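Local coordinates for 75aa long hypothetical regulatory protein AsnC (Pyrococcus horikoshii, PDB 2CVI), which is of unknown function but forms a dimer and resembles the ligand-binding domain of Lrp/AsnC transcriptional regulators, so it probably senses a small molecule, at residues A[4-9]-A[42-47]. Residues are numbered along the deposited sequence; the frame is centred on the assembly and turned at random.
Sequences AFILMV and VKVETD
F5 and K43 face each other as a non-hydrogen-bonded antiparallel pair, their CA atoms 4.5 Å apart, and the lysine's aliphatic chain crosses one face of the phenyl ring. The methylene CG of K43 stands 4.0 Å from the ring centroid and 24° off its normal, a CH-pi contact displaced toward the rim at CZ and CE1. With CG anti to the backbone N (chi1 -171°) and the chain extended beyond it, K43 carries its NZ past the ring to a hydrogen bond with the hydroxyl of Y32 of the second subunit, whose ring also meets F5 edge-to-face. An alanine in place of F5 would probably leave the K43 methylenes without their aromatic support and open a gap at the dimer interface beside Y32 of the second subunit.

On the other sheet face, V42 CG2 presses on I6 CB at 3.4 Å, a close fit for two saturated carbons. The M8 chain, extended beyond CG, crosses V42 at about a right angle and sets CE 3.6 Å from V42 CG2. I6 CD1 reaches V44 CG1 at 4.0 Å, and L52 and F55 of helix 49-59 pack on this apolar layer. Four backbone hydrogen bonds flank the F5–K43 pair, two joining A4 with V44 and two joining I6 with V42; the straightest, V44 N to A4 O, measures 2.8 Å at 170°. These central strands of the ferredoxin-like alpha+beta fold, two copies of which pair in the dimeric alpha-beta barrels of this family, thus bury an aliphatic surface under the helix, while the opposite face offers an aromatic ring and a lysine for subunit pairing.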
ATOM      1  N   ALA A   4       0.423   9.956   1.281  1.00 14.85           N
ATOM      2  CA  ALA A   4      -0.616   9.203   0.578  1.00 13.96           C
ATOM      3  C   ALA A   4      -0.042   8.028  -0.188  1.00 14.24           C
ATOM      4  O   ALA A   4       1.136   7.999  -0.499  1.00 14.28           O
ATOM      5  CB  ALA A   4      -1.371  10.147  -0.412  1.00 13.08           C
ATOM      6  N   PHE A   5      -0.882   7.035  -0.447  1.00 12.77           N
ATOM      7  CA  PHE A   5      -0.487   5.905  -1.268  1.00 12.87           C
ATOM      8  C   PHE A   5      -1.328   5.985  -2.529  1.00 15.22           C
ATOM      9  O   PHE A   5      -2.556   6.117  -2.450  1.00 16.72           O
ATOM     10  CB  PHE A   5      -0.787   4.582  -0.566  1.00 12.88           C
ATOM     11  CG  PHE A   5       0.211   4.234   0.476  1.00 13.33           C
ATOM     12  CD1 PHE A   5       1.334   3.470   0.150  1.00 13.97           C
ATOM     13  CD2 PHE A   5       0.069   4.725   1.766  1.00 15.71           C
ATOM     14  CE1 PHE A   5       2.308   3.211   1.074  1.00 14.20           C
ATOM     15  CE2 PHE A   5       1.031   4.482   2.739  1.00 16.05           C
ATOM     16  CZ  PHE A   5       2.173   3.718   2.397  1.00 16.01           C
ATOM     17  N   ILE A   6      -0.668   5.955  -3.678  1.00 14.43           N
ATOM     18  CA  ILE A   6      -1.392   6.001  -4.950  1.00 14.35           C
ATOM     19  C   ILE A   6      -1.335   4.586  -5.549  1.00 13.58           C
ATOM     20  O   ILE A   6      -0.225   4.074  -5.789  1.00 14.54           O
ATOM     21  CB  ILE A   6      -0.748   6.992  -5.938  1.00 14.07           C
ATOM     22  CG1 ILE A   6      -0.651   8.412  -5.357  1.00 15.09           C
ATOM     23  CG2 ILE A   6      -1.654   7.045  -7.219  1.00 14.74           C
ATOM     24  CD1 ILE A   6       0.154   9.365  -6.251  1.00 17.34           C
ATOM     25  N   LEU A   7      -2.487   3.954  -5.757  1.00 12.78           N
ATOM     26  CA  LEU A   7      -2.569   2.603  -6.323  1.00 13.78           C
ATOM     27  C   LEU A   7      -2.800   2.790  -7.807  1.00 13.76           C
ATOM     28  O   LEU A   7      -3.699   3.535  -8.196  1.00 14.55           O
ATOM     29  CB  LEU A   7      -3.720   1.809  -5.674  1.00 17.77           C
ATOM     30  CG  LEU A   7      -3.673   1.333  -4.205  1.00 23.17           C
ATOM     31  CD1 LEU A   7      -2.668   0.229  -4.040  1.00 24.74           C
ATOM     32  CD2 LEU A   7      -3.442   2.488  -3.246  1.00 24.48           C
ATOM     33  N   MET A   8      -2.005   2.117  -8.634  1.00 12.66           N
ATOM     34  CA  MET A   8      -2.057   2.316 -10.072  1.00 13.08           C
ATOM     35  C   MET A   8      -2.277   1.089 -10.917  1.00 13.67           C
ATOM     36  O   MET A   8      -1.778   0.004 -10.599  1.00 13.58           O
ATOM     37  CB  MET A   8      -0.751   2.952 -10.550  1.00 13.61           C
ATOM     38  CG  MET A   8      -0.297   4.188  -9.714  1.00 13.77           C
ATOM     39  SD  MET A   8       1.203   4.861 -10.457  1.00 17.45           S
ATOM     40  CE  MET A   8       1.445   6.360  -9.396  1.00 16.29           C
ATOM     41  N   VAL A   9      -3.027   1.287 -12.011  1.00 14.32           N
ATOM     42  CA  VAL A   9      -3.260   0.258 -13.039  1.00 16.22           C
ATOM     43  C   VAL A   9      -2.376   0.740 -14.176  1.00 16.95           C
ATOM     44  O   VAL A   9      -2.394   1.907 -14.563  1.00 16.43           O
ATOM     45  CB  VAL A   9      -4.723   0.213 -13.503  1.00 16.34           C
ATOM     46  CG1 VAL A   9      -4.853  -0.746 -14.708  1.00 18.20           C
ATOM     47  CG2 VAL A   9      -5.613  -0.195 -12.382  1.00 15.81           C
ATOM     48  N   VAL A  42       2.570   3.381  -4.912  1.00 14.09           N
ATOM     49  CA  VAL A  42       3.577   4.401  -4.678  1.00 15.68           C
ATOM     50  C   VAL A  42       3.215   5.212  -3.437  1.00 14.95           C
ATOM     51  O   VAL A  42       2.037   5.523  -3.202  1.00 15.68           O
ATOM     52  CB  VAL A  42       3.690   5.310  -5.920  1.00 19.30           C
ATOM     53  CG1 VAL A  42       3.732   4.414  -7.188  1.00 21.34           C
ATOM     54  CG2 VAL A  42       2.553   6.300  -5.993  1.00 24.43           C
ATOM     55  N   LYS A  43       4.205   5.486  -2.590  1.00 12.86           N
ATOM     56  CA  LYS A  43       3.982   6.287  -1.381  1.00 14.24           C
ATOM     57  C   LYS A  43       4.524   7.664  -1.729  1.00 15.53           C
ATOM     58  O   LYS A  43       5.679   7.806  -2.133  1.00 15.66           O
ATOM     59  CB  LYS A  43       4.735   5.753  -0.126  1.00 14.67           C
ATOM     60  CG  LYS A  43       4.311   6.482   1.183  1.00 17.60           C
ATOM     61  CD  LYS A  43       5.113   6.038   2.435  1.00 17.02           C
ATOM     62  CE  LYS A  43       4.538   6.640   3.711  1.00 19.07           C
ATOM     63  NZ  LYS A  43       5.528   6.459   4.826  1.00 21.00           N
ATOM     64  N   VAL A  44       3.678   8.679  -1.578  1.00 14.58           N
ATOM     65  CA  VAL A  44       4.087  10.058  -1.835  1.00 15.34           C
ATOM     66  C   VAL A  44       3.868  10.936  -0.610  1.00 16.70           C
ATOM     67  O   VAL A  44       3.039  10.655   0.262  1.00 15.92           O
ATOM     68  CB  VAL A  44       3.279  10.697  -2.977  1.00 16.31           C
ATOM     69  CG1 VAL A  44       3.537   9.987  -4.274  1.00 17.52           C
ATOM     70  CG2 VAL A  44       1.815  10.660  -2.656  1.00 16.55           C
ATOM     71  N   GLU A  45       4.698  11.972  -0.525  1.00 16.03           N
ATOM     72  CA  GLU A  45       4.577  13.000   0.509  1.00 16.69           C
ATOM     73  C   GLU A  45       4.616  14.350  -0.233  1.00 17.35           C
ATOM     74  O   GLU A  45       5.478  14.588  -1.090  1.00 18.62           O
ATOM     75  CB  GLU A  45       5.728  12.891   1.548  1.00 18.66           C
ATOM     76  CG  GLU A  45       5.666  11.611   2.373  1.00 19.83           C
ATOM     77  CD  GLU A  45       6.877  11.399   3.292  1.00 24.41           C
ATOM     78  OE1 GLU A  45       7.931  12.014   3.042  1.00 25.27           O
ATOM     79  OE2 GLU A  45       6.760  10.609   4.244  1.00 25.80           O
ATOM     80  N   THR A  46       3.668  15.217   0.098  1.00 16.43           N
ATOM     81  CA  THR A  46       3.562  16.548  -0.506  1.00 16.77           C
ATOM     82  C   THR A  46       3.303  17.579   0.589  1.00 16.86           C
ATOM     83  O   THR A  46       2.869  17.229   1.685  1.00 17.72           O
ATOM     84  CB  THR A  46       2.426  16.614  -1.565  1.00 17.41           C
ATOM     85  OG1 THR A  46       1.163  16.325  -0.955  1.00 18.51           O
ATOM     86  CG2 THR A  46       2.712  15.629  -2.728  1.00 18.17           C
ATOM     87  N   ASP A  47       3.552  18.853   0.291  1.00 18.42           N
ATOM     88  CA  ASP A  47       3.345  19.887   1.295  1.00 20.69           C
ATOM     89  C   ASP A  47       1.883  20.057   1.683  1.00 20.20           C
ATOM     90  O   ASP A  47       1.531  20.225   2.858  1.00 23.03           O
ATOM     91  CB  ASP A  47       3.879  21.214   0.752  1.00 24.18           C
ATOM     92  CG  ASP A  47       5.383  21.219   0.600  1.00 29.46           C
ATOM     93  OD1 ASP A  47       6.049  20.307   1.143  1.00 32.55           O
ATOM     94  OD2 ASP A  47       5.901  22.154  -0.055  1.00 32.36           O
TER